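Local structure of kynurenine formamidase (Bacillus anthracis, 4CO9) at the interface of chains A and B. The protein catalyses the zinc-dependent hydrolysis of N-formyl-L-kynurenine to L-kynurenine and formate, a step of tryptophan degradation. Coordinates in Å, arbitrary orientation; residue numbers count along the deposited sequence, not the author numbering. Chains: chain A/B, Kynurenine formamidase.

The interface of chains A and B. Residues chain A 190, 192-195; chain B 190, 204-205, 207.
This patch belongs to the two-fold homodimer interface of a formamidase of the KynB family in the Cyclase 1 superfamily, and it helps hold the two subunits together. The centre of the patch lies about 18 Å from A:His62, the presumed proton donor/acceptor of the active site. An apolar cluster at the dimer axis gives way to a polar grip on a loop. At the cluster, A:Ile190 meets its own twin B:Ile190 tip to tip, each at the end of strand 185-190. The CG2 methyls of A:Ile190 and B:Ile190 lie 3.7 Å apart, and the CD1 methyls of the same two residues also touch. Isoleucine probably suits this place because its CG2 branch and its CG1-CD1 arm can both meet the same branches of its twin; beta-branching is also common in strands.

A:Leu192 continues the apolar surface. Its side chain crosses that of B:Ile190 at about a right angle, with CD1 against CG2 of B:Ile190. The same A:Leu192 CD1 methyl meets B:Val207 CG2 tip to tip at 3.7 Å. Further along, A:Leu194 CD2 packs on the backbone of B:Val204, 3.6 Å from B:Val204 C, rather than on the valine methyls.

B:Arg205 has the most extensive contact of the patch, using both its aliphatic stem and its charged end. CG is anti to the backbone N, and a bend at chi2 (69°) carries the stem along the 192-195 loop, past the A:Pro193 carbonyl. CB of B:Arg205 rests 3.9 Å from CB of A:Leu192. The turn at chi4 (-84°) swings NH1 of B:Arg205 back onto the backbone O of A:Pro193, to which it donates a nearly straight hydrogen bond of 2.8 Å. That oxygen lies in the guanidinium plane, whereas the N-H approaches from above the carbonyl plane (46°). One guanidinium face receives A:Ala195 CA near its rim; the short side chain of A:Ala195 probably allows this close approach, its CB packing near NE of B:Arg205. Beside it, water 1 links A:Ala195 N (3.0 Å) to B:Val204 O (2.8 Å), bridging two backbone polar groups across the interface.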
# COMPACT_ATOMS: atom_id res chain seq x y z
N ILE A 190 -4.48 -8.52 4.27
CA ILE A 190 -4.34 -7.56 3.18
C ILE A 190 -2.86 -7.17 3.11
O ILE A 190 -2.27 -6.76 4.11
CB ILE A 190 -5.16 -6.29 3.42
CG1 ILE A 190 -6.65 -6.63 3.59
CG2 ILE A 190 -4.96 -5.31 2.27
CD1 ILE A 190 -7.47 -5.48 4.13
N LEU A 192 -1.23 -5.42 -0.15
CA LEU A 192 -1.31 -5.09 -1.57
C LEU A 192 -0.10 -4.30 -2.06
O LEU A 192 0.27 -3.31 -1.44
CB LEU A 192 -2.57 -4.27 -1.85
CG LEU A 192 -3.89 -5.05 -1.89
CD1 LEU A 192 -5.05 -4.12 -1.59
CD2 LEU A 192 -4.07 -5.71 -3.25
N PRO A 193 0.48 -4.72 -3.19
CA PRO A 193 1.54 -3.88 -3.78
C PRO A 193 0.97 -2.60 -4.37
O PRO A 193 -0.19 -2.58 -4.82
CB PRO A 193 2.12 -4.73 -4.91
CG PRO A 193 1.15 -5.83 -5.16
CD PRO A 193 0.20 -5.92 -3.99
N LEU A 194 1.78 -1.55 -4.37
CA LEU A 194 1.46 -0.36 -5.11
C LEU A 194 1.42 -0.70 -6.60
O LEU A 194 2.00 -1.70 -7.03
CB LEU A 194 2.51 0.73 -4.84
CG LEU A 194 2.62 1.20 -3.38
CD1 LEU A 194 3.72 2.26 -3.27
CD2 LEU A 194 1.31 1.77 -2.89
N ALA A 195 0.72 0.12 -7.38
CA ALA A 195 0.51 -0.17 -8.80
C ALA A 195 1.74 0.20 -9.65
O ALA A 195 1.65 0.98 -10.57
CB ALA A 195 -0.72 0.57 -9.29
N ILE B 190 -10.45 -1.14 0.02
CA ILE B 190 -9.16 -1.19 0.70
C ILE B 190 -8.30 -0.07 0.12
O ILE B 190 -8.13 0.01 -1.10
CB ILE B 190 -8.45 -2.53 0.50
CG1 ILE B 190 -9.31 -3.69 1.00
CG2 ILE B 190 -7.11 -2.52 1.22
CD1 ILE B 190 -8.81 -5.05 0.57
N VAL B 204 -1.17 4.64 -2.02
CA VAL B 204 -1.90 3.45 -1.62
C VAL B 204 -2.23 2.62 -2.86
O VAL B 204 -2.24 3.15 -3.98
CB VAL B 204 -3.20 3.79 -0.86
CG1 VAL B 204 -2.91 4.67 0.35
CG2 VAL B 204 -4.20 4.47 -1.78
N ARG B 205 -2.50 1.34 -2.65
CA ARG B 205 -3.16 0.54 -3.65
C ARG B 205 -4.62 0.48 -3.25
O ARG B 205 -4.99 -0.24 -2.32
CB ARG B 205 -2.58 -0.85 -3.74
CG ARG B 205 -3.11 -1.63 -4.94
CD ARG B 205 -2.58 -1.04 -6.23
NE ARG B 205 -2.96 -1.77 -7.44
CZ ARG B 205 -2.33 -2.84 -7.93
NH1 ARG B 205 -1.32 -3.41 -7.28
NH2 ARG B 205 -2.77 -3.38 -9.05
N VAL B 207 -8.26 -0.68 -3.96
CA VAL B 207 -9.06 -1.66 -4.67
C VAL B 207 -10.46 -1.75 -4.04
O VAL B 207 -10.65 -1.40 -2.88
CB VAL B 207 -8.41 -3.06 -4.61
CG1 VAL B 207 -7.02 -3.03 -5.23
CG2 VAL B 207 -8.33 -3.58 -3.19
O HOH W 1 -0.97 2.27 -6.27